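Local coordinates for protein RNA 2'-o-ribose methyltransferase (Thermus thermophilus, PDB 1IPA) that probably methylates the 2'-hydroxyl of a ribose in RNA, as a member of the TrmH (SpoU) family of deep trefoil-knot methyltransferases, at residues Y110-D115 with H186-V191; A116-A121 with A144-G149. All blocks are in the same frame, centred on the assembly; numbering follows the deposited sequence.

In the fold
From the N terminus the chain first builds a mixed sheet with its helices, ending in sequence with strand 96-101, and then runs through a loop that contains 110-115 into the parallel sheet of the knotted methyltransferase fold. Contact 2 closes the shorter loop: strand 117-122, helix 127-140 and strand 144-148 form a beta-alpha-beta unit. Contact 1 closes the longer one, bringing 186-191, after helix 176-185, back against the entry loop, so contact 2 lies wholly within its span. The two meet mainly at Ile-118, whose CD1 is 3.7 Å from Leu-188 CD2 and also touches Tyr-110 and Pro-112. Strand 190-193 joins the same sheet two places from 117-122, beyond 210-214.

Contact 1 (Y110-D115 with H186-V191); sequences YRPSPD and HNLPLV
A Schellman motif ends helix 176-185 here, and the turn it makes sets His-186 and Leu-188 against the loop that leads into strand 117-122. Asn-187, at positive phi, is its C-prime residue, and Leu-188 N reaches back to Ile-183 O. Pro-112 is the hub of the contact. Its ring crosses the imidazole of His-186 obliquely, with Pro-112 CD 3.7 Å from His-186 CD2 and Pro-112 CG 4.1 Å from His-186 CB. His-186 CG stands anti to the carbonyl carbon, beside the backbone N (chi1 -65°), which swings the ring over toward the loop; chi2 of 76° then turns its CD2-NE2 side to Pro-112 and Arg-111, and NE2 lies 4.1 Å from Arg-111 CB. The other ring nitrogen, ND1, is bonded back to Trp-182 O one turn earlier, which holds the imidazole against the helix end. An alanine in place of His-186 would remove the ring and probably loosen the packing on Pro-112 as well as the tie to Trp-182. Leu-188 completes the contact more loosely, its CD1 lying 4.4 Å from Pro-112 CB. On the loop, Pro-112 N lies over one face of the Tyr-110 ring, 4.0 Å above its plane and offset toward the rim, while Tyr-110 OH is hydrogen-bonded to Glu-143. The contact lies at the surface, but its inner side is closed by the sheet: Tyr-110, Pro-112 and Leu-188 all touch Ile-118 of strand 117-122. Trp-182 of helix 176-185 packs on both Pro-112 and Leu-188, and Leu-188 also reaches Ala-211 of strand 210-214.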
ATOM      1  N   TYR A 110     -13.654  11.584   4.580  1.00 63.72           N
ATOM      2  CA  TYR A 110     -14.064  10.239   4.947  1.00 59.05           C
ATOM      3  C   TYR A 110     -14.688  10.117   6.330  1.00 59.16           C
ATOM      4  O   TYR A 110     -14.188  10.677   7.304  1.00 59.12           O
ATOM      5  CB  TYR A 110     -12.849   9.314   4.848  1.00 54.14           C
ATOM      6  CG  TYR A 110     -13.035   7.929   5.425  1.00 48.69           C
ATOM      7  CD1 TYR A 110     -13.996   7.057   4.916  1.00 46.10           C
ATOM      8  CD2 TYR A 110     -12.228   7.482   6.471  1.00 45.38           C
ATOM      9  CE1 TYR A 110     -14.144   5.775   5.434  1.00 44.56           C
ATOM     10  CE2 TYR A 110     -12.367   6.209   6.995  1.00 42.61           C
ATOM     11  CZ  TYR A 110     -13.324   5.359   6.476  1.00 43.36           C
ATOM     12  OH  TYR A 110     -13.465   4.099   7.004  1.00 39.56           O
ATOM     13  N   ARG A 111     -15.797   9.383   6.392  1.00 59.26           N
ATOM     14  CA  ARG A 111     -16.502   9.112   7.641  1.00 59.68           C
ATOM     15  C   ARG A 111     -16.787   7.617   7.687  1.00 57.06           C
ATOM     16  O   ARG A 111     -17.447   7.064   6.803  1.00 57.20           O
ATOM     17  CB  ARG A 111     -17.814   9.910   7.749  1.00 62.64           C
ATOM     18  CG  ARG A 111     -18.460  10.309   6.431  1.00 68.38           C
ATOM     19  CD  ARG A 111     -19.066   9.139   5.667  1.00 73.72           C
ATOM     20  NE  ARG A 111     -19.483   9.555   4.329  1.00 77.60           N
ATOM     21  CZ  ARG A 111     -18.641   9.918   3.364  1.00 79.49           C
ATOM     22  NH1 ARG A 111     -17.330   9.908   3.584  1.00 80.41           N
ATOM     23  NH2 ARG A 111     -19.107  10.314   2.185  1.00 80.34           N
ATOM     24  N   PRO A 112     -16.282   6.940   8.726  1.00 54.27           N
ATOM     25  CA  PRO A 112     -16.473   5.498   8.895  1.00 52.22           C
ATOM     26  C   PRO A 112     -17.922   5.029   8.828  1.00 50.55           C
ATOM     27  O   PRO A 112     -18.805   5.615   9.450  1.00 50.78           O
ATOM     28  CB  PRO A 112     -15.836   5.224  10.258  1.00 52.31           C
ATOM     29  CG  PRO A 112     -15.997   6.531  10.980  1.00 53.65           C
ATOM     30  CD  PRO A 112     -15.648   7.531   9.916  1.00 53.41           C
ATOM     31  N   SER A 113     -18.160   3.967   8.068  1.00 48.16           N
ATOM     32  CA  SER A 113     -19.497   3.413   7.947  1.00 47.07           C
ATOM     33  C   SER A 113     -19.716   2.439   9.111  1.00 47.11           C
ATOM     34  O   SER A 113     -18.766   2.045   9.779  1.00 46.38           O
ATOM     35  CB  SER A 113     -19.644   2.685   6.610  1.00 46.70           C
ATOM     36  OG  SER A 113     -18.854   1.512   6.577  1.00 46.37           O
ATOM     37  N   PRO A 114     -20.972   2.040   9.366  1.00 47.04           N
ATOM     38  CA  PRO A 114     -21.293   1.111  10.457  1.00 46.81           C
ATOM     39  C   PRO A 114     -20.605  -0.258  10.392  1.00 46.19           C
ATOM     40  O   PRO A 114     -20.681  -1.050  11.340  1.00 46.11           O
ATOM     41  CB  PRO A 114     -22.816   1.004  10.377  1.00 47.68           C
ATOM     42  CG  PRO A 114     -23.098   1.239   8.924  1.00 48.80           C
ATOM     43  CD  PRO A 114     -22.186   2.395   8.610  1.00 47.41           C
ATOM     44  N   ASP A 115     -19.934  -0.535   9.278  1.00 44.66           N
ATOM     45  CA  ASP A 115     -19.228  -1.806   9.095  1.00 42.35           C
ATOM     46  C   ASP A 115     -17.727  -1.528   8.993  1.00 39.08           C
ATOM     47  O   ASP A 115     -16.955  -2.404   8.616  1.00 38.36           O
ATOM     48  CB  ASP A 115     -19.683  -2.500   7.800  1.00 43.43           C
ATOM     49  CG  ASP A 115     -21.138  -2.946   7.833  1.00 47.82           C
ATOM     50  OD1 ASP A 115     -21.457  -3.940   8.518  1.00 49.52           O
ATOM     51  OD2 ASP A 115     -21.970  -2.300   7.160  1.00 52.01           O
ATOM     52  N   HIS A 186     -15.154  10.894  15.739  1.00 51.35           N
ATOM     53  CA  HIS A 186     -16.223  10.013  15.283  1.00 49.94           C
ATOM     54  C   HIS A 186     -16.586   8.943  16.301  1.00 47.66           C
ATOM     55  O   HIS A 186     -17.260   7.967  15.968  1.00 46.27           O
ATOM     56  CB  HIS A 186     -15.838   9.342  13.961  1.00 51.18           C
ATOM     57  CG  HIS A 186     -15.687  10.296  12.819  1.00 53.28           C
ATOM     58  ND1 HIS A 186     -14.592  11.118  12.674  1.00 54.98           N
ATOM     59  CD2 HIS A 186     -16.506  10.572  11.777  1.00 53.54           C
ATOM     60  CE1 HIS A 186     -14.740  11.860  11.590  1.00 55.12           C
ATOM     61  NE2 HIS A 186     -15.893  11.548  11.028  1.00 55.12           N
ATOM     62  N   ASN A 187     -16.158   9.143  17.545  1.00 46.57           N
ATOM     63  CA  ASN A 187     -16.419   8.182  18.610  1.00 44.99           C
ATOM     64  C   ASN A 187     -16.131   6.776  18.098  1.00 41.77           C
ATOM     65  O   ASN A 187     -16.947   5.867  18.238  1.00 41.62           O
ATOM     66  CB  ASN A 187     -17.871   8.283  19.100  1.00 47.06           C
ATOM     67  CG  ASN A 187     -18.091   9.463  20.039  1.00 49.27           C
ATOM     68  OD1 ASN A 187     -17.282   9.714  20.935  1.00 50.12           O
ATOM     69  ND2 ASN A 187     -19.193  10.183  19.848  1.00 49.73           N
ATOM     70  N   LEU A 188     -14.957   6.613  17.499  1.00 38.13           N
ATOM     71  CA  LEU A 188     -14.547   5.330  16.946  1.00 35.07           C
ATOM     72  C   LEU A 188     -13.736   4.523  17.958  1.00 32.30           C
ATOM     73  O   LEU A 188     -12.645   4.922  18.345  1.00 31.35           O
ATOM     74  CB  LEU A 188     -13.712   5.565  15.684  1.00 34.50           C
ATOM     75  CG  LEU A 188     -13.278   4.380  14.820  1.00 33.32           C
ATOM     76  CD1 LEU A 188     -14.489   3.756  14.146  1.00 32.01           C
ATOM     77  CD2 LEU A 188     -12.276   4.861  13.767  1.00 31.82           C
ATOM     78  N   PRO A 189     -14.271   3.384  18.415  1.00 31.55           N
ATOM     79  CA  PRO A 189     -13.509   2.587  19.385  1.00 30.37           C
ATOM     80  C   PRO A 189     -12.125   2.236  18.836  1.00 29.73           C
ATOM     81  O   PRO A 189     -11.965   1.934  17.653  1.00 29.86           O
ATOM     82  CB  PRO A 189     -14.403   1.360  19.618  1.00 31.24           C
ATOM     83  CG  PRO A 189     -15.265   1.301  18.393  1.00 32.35           C
ATOM     84  CD  PRO A 189     -15.562   2.752  18.104  1.00 30.76           C
ATOM     85  N   LEU A 190     -11.124   2.301  19.702  1.00 27.49           N
ATOM     86  CA  LEU A 190      -9.758   2.027  19.309  1.00 24.59           C
ATOM     87  C   LEU A 190      -9.127   0.902  20.122  1.00 23.99           C
ATOM     88  O   LEU A 190      -9.216   0.889  21.345  1.00 23.73           O
ATOM     89  CB  LEU A 190      -8.932   3.304  19.455  1.00 23.52           C
ATOM     90  CG  LEU A 190      -7.403   3.215  19.328  1.00 26.86           C
ATOM     91  CD1 LEU A 190      -6.993   2.833  17.909  1.00 23.94           C
ATOM     92  CD2 LEU A 190      -6.795   4.566  19.716  1.00 26.40           C
ATOM     93  N   VAL A 191      -8.500  -0.040  19.423  1.00 23.30           N
ATOM     94  CA  VAL A 191      -7.810  -1.175  20.039  1.00 22.43           C
ATOM     95  C   VAL A 191      -6.327  -0.998  19.706  1.00 23.75           C
ATOM     96  O   VAL A 191      -5.940  -0.986  18.535  1.00 23.61           O
ATOM     97  CB  VAL A 191      -8.303  -2.526  19.445  1.00 23.39           C
ATOM     98  CG1 VAL A 191      -7.469  -3.692  19.993  1.00 22.86           C
ATOM     99  CG2 VAL A 191      -9.776  -2.728  19.757  1.00 20.66           C
TER

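Contact 2 (A116-A121 with A144-G149); sequences ALILVA and AVLVAG
Ile-118 has CG2 anti to the backbone N and CG1 beside it (chi1 -68°), while Leu-146 has CG anti to the carbonyl carbon (chi1 -53°); these torsions bring the two side chains together obliquely, with Ile-118 CG2 3.9 Å from Leu-146 CG. They belong to neighbouring parallel strands of a right-handed beta-alpha-beta unit in the Rossmann-like sheet of the SpoU methyltransferase fold. The strand directions differ by 19°, and Ile-118, Leu-119, Val-120 and Ala-121 pair in turn with Ala-144, Val-145, Leu-146 and Val-147. Ile-118, Val-120, Ala-144 and Leu-146 share one face, where Trp-182 of helix 176-185 lies on both Ile-118 and Leu-146. Leu-119, Val-145, Ala-121 and Val-147 share the other, with Leu-119 CB 4.4 Å from Val-145 CG2. Helix 127-140, the crossover between the strands, packs there on Leu-119, Val-145 and Val-147, and helix 246-261 also meets Leu-119. Strand 117-122 is bonded on its far edge to strand 210-214, so it lies inside the sheet. Four backbone hydrogen bonds join the pair. Leu-119 uses both its polar backbone atoms, N giving a bond to Ala-144 O and O accepting one from Leu-146 N at 2.7 Å. Ala-121 repeats this, N bonding to Leu-146 O and O receiving Ala-148 N at 2.9 Å, nearly along the C=O axis.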
ATOM      1  N   ALA A 116     -17.320  -0.314   9.347  1.00 35.64           N
ATOM      2  CA  ALA A 116     -15.927   0.106   9.236  1.00 34.20           C
ATOM      3  C   ALA A 116     -14.822  -0.633   9.987  1.00 34.34           C
ATOM      4  O   ALA A 116     -14.766  -0.615  11.216  1.00 34.75           O
ATOM      5  CB  ALA A 116     -15.824   1.577   9.556  1.00 32.66           C
ATOM      6  N   LEU A 117     -13.930  -1.267   9.235  1.00 31.49           N
ATOM      7  CA  LEU A 117     -12.775  -1.940   9.815  1.00 30.36           C
ATOM      8  C   LEU A 117     -11.602  -1.059   9.377  1.00 28.15           C
ATOM      9  O   LEU A 117     -11.254  -1.006   8.204  1.00 26.63           O
ATOM     10  CB  LEU A 117     -12.618  -3.358   9.258  1.00 32.58           C
ATOM     11  CG  LEU A 117     -11.352  -4.101   9.705  1.00 34.32           C
ATOM     12  CD1 LEU A 117     -11.298  -4.203  11.230  1.00 33.63           C
ATOM     13  CD2 LEU A 117     -11.335  -5.482   9.074  1.00 36.38           C
ATOM     14  N   ILE A 118     -11.007  -0.362  10.334  1.00 26.80           N
ATOM     15  CA  ILE A 118      -9.922   0.558  10.053  1.00 25.78           C
ATOM     16  C   ILE A 118      -8.583   0.173  10.666  1.00 27.13           C
ATOM     17  O   ILE A 118      -8.501  -0.192  11.840  1.00 27.70           O
ATOM     18  CB  ILE A 118     -10.312   1.978  10.538  1.00 24.15           C
ATOM     19  CG1 ILE A 118     -11.451   2.518   9.666  1.00 24.51           C
ATOM     20  CG2 ILE A 118      -9.120   2.908  10.496  1.00 23.13           C
ATOM     21  CD1 ILE A 118     -12.199   3.674  10.280  1.00 24.56           C
ATOM     22  N   LEU A 119      -7.529   0.262   9.861  1.00 26.33           N
ATOM     23  CA  LEU A 119      -6.193  -0.051  10.343  1.00 26.25           C
ATOM     24  C   LEU A 119      -5.409   1.238  10.494  1.00 26.63           C
ATOM     25  O   LEU A 119      -5.294   2.003   9.550  1.00 27.46           O
ATOM     26  CB  LEU A 119      -5.454  -0.969   9.364  1.00 24.45           C
ATOM     27  CG  LEU A 119      -3.978  -1.229   9.694  1.00 20.92           C
ATOM     28  CD1 LEU A 119      -3.895  -1.945  11.025  1.00 20.94           C
ATOM     29  CD2 LEU A 119      -3.328  -2.067   8.598  1.00 17.58           C
ATOM     30  N   VAL A 120      -4.886   1.487  11.684  1.00 27.22           N
ATOM     31  CA  VAL A 120      -4.089   2.682  11.910  1.00 28.48           C
ATOM     32  C   VAL A 120      -2.637   2.239  12.052  1.00 29.09           C
ATOM     33  O   VAL A 120      -2.285   1.530  12.995  1.00 28.25           O
ATOM     34  CB  VAL A 120      -4.530   3.427  13.194  1.00 29.37           C
ATOM     35  CG1 VAL A 120      -3.696   4.682  13.385  1.00 30.40           C
ATOM     36  CG2 VAL A 120      -6.001   3.799  13.103  1.00 28.63           C
ATOM     37  N   ALA A 121      -1.798   2.637  11.102  1.00 29.80           N
ATOM     38  CA  ALA A 121      -0.393   2.273  11.146  1.00 33.16           C
ATOM     39  C   ALA A 121       0.427   3.454  11.645  1.00 35.24           C
ATOM     40  O   ALA A 121       0.358   4.553  11.096  1.00 37.40           O
ATOM     41  CB  ALA A 121       0.077   1.837   9.767  1.00 34.47           C
ATOM     42  N   ALA A 144     -10.341   1.207   5.414  1.00 26.70           N
ATOM     43  CA  ALA A 144      -9.347   2.246   5.233  1.00 27.82           C
ATOM     44  C   ALA A 144      -8.112   1.996   6.064  1.00 27.45           C
ATOM     45  O   ALA A 144      -8.156   1.292   7.071  1.00 29.48           O
ATOM     46  CB  ALA A 144      -9.941   3.606   5.606  1.00 27.55           C
ATOM     47  N   VAL A 145      -7.008   2.584   5.629  1.00 27.65           N
ATOM     48  CA  VAL A 145      -5.754   2.478   6.355  1.00 28.12           C
ATOM     49  C   VAL A 145      -5.333   3.891   6.665  1.00 29.18           C
ATOM     50  O   VAL A 145      -5.092   4.688   5.761  1.00 32.05           O
ATOM     51  CB  VAL A 145      -4.642   1.818   5.525  1.00 24.66           C
ATOM     52  CG1 VAL A 145      -3.329   1.870   6.296  1.00 23.87           C
ATOM     53  CG2 VAL A 145      -5.011   0.384   5.216  1.00 24.07           C
ATOM     54  N   LEU A 146      -5.268   4.219   7.944  1.00 29.53           N
ATOM     55  CA  LEU A 146      -4.861   5.552   8.315  1.00 31.91           C
ATOM     56  C   LEU A 146      -3.417   5.464   8.745  1.00 33.42           C
ATOM     57  O   LEU A 146      -3.086   4.785   9.717  1.00 34.94           O
ATOM     58  CB  LEU A 146      -5.735   6.090   9.452  1.00 31.50           C
ATOM     59  CG  LEU A 146      -7.235   6.021   9.178  1.00 31.50           C
ATOM     60  CD1 LEU A 146      -7.989   6.672  10.324  1.00 31.75           C
ATOM     61  CD2 LEU A 146      -7.551   6.714   7.854  1.00 32.72           C
ATOM     62  N   VAL A 147      -2.558   6.142   7.994  1.00 33.93           N
ATOM     63  CA  VAL A 147      -1.139   6.158   8.283  1.00 34.69           C
ATOM     64  C   VAL A 147      -0.757   7.427   9.039  1.00 36.93           C
ATOM     65  O   VAL A 147      -0.940   8.546   8.543  1.00 37.50           O
ATOM     66  CB  VAL A 147      -0.315   6.086   6.987  1.00 34.44           C
ATOM     67  CG1 VAL A 147       1.172   6.115   7.319  1.00 32.53           C
ATOM     68  CG2 VAL A 147      -0.677   4.817   6.212  1.00 33.19           C
ATOM     69  N   ALA A 148      -0.235   7.247  10.247  1.00 36.58           N
ATOM     70  CA  ALA A 148       0.187   8.374  11.057  1.00 37.79           C
ATOM     71  C   ALA A 148       1.640   8.664  10.729  1.00 38.82           C
ATOM     72  O   ALA A 148       2.530   8.174  11.414  1.00 39.86           O
ATOM     73  CB  ALA A 148       0.040   8.047  12.541  1.00 34.05           C
ATOM     74  N   GLY A 149       1.883   9.437   9.672  1.00 41.80           N
ATOM     75  CA  GLY A 149       3.254   9.769   9.321  1.00 44.11           C
ATOM     76  C   GLY A 149       3.692   9.788   7.862  1.00 45.48           C
ATOM     77  O   GLY A 149       4.637   9.079   7.491  1.00 47.65           O
TER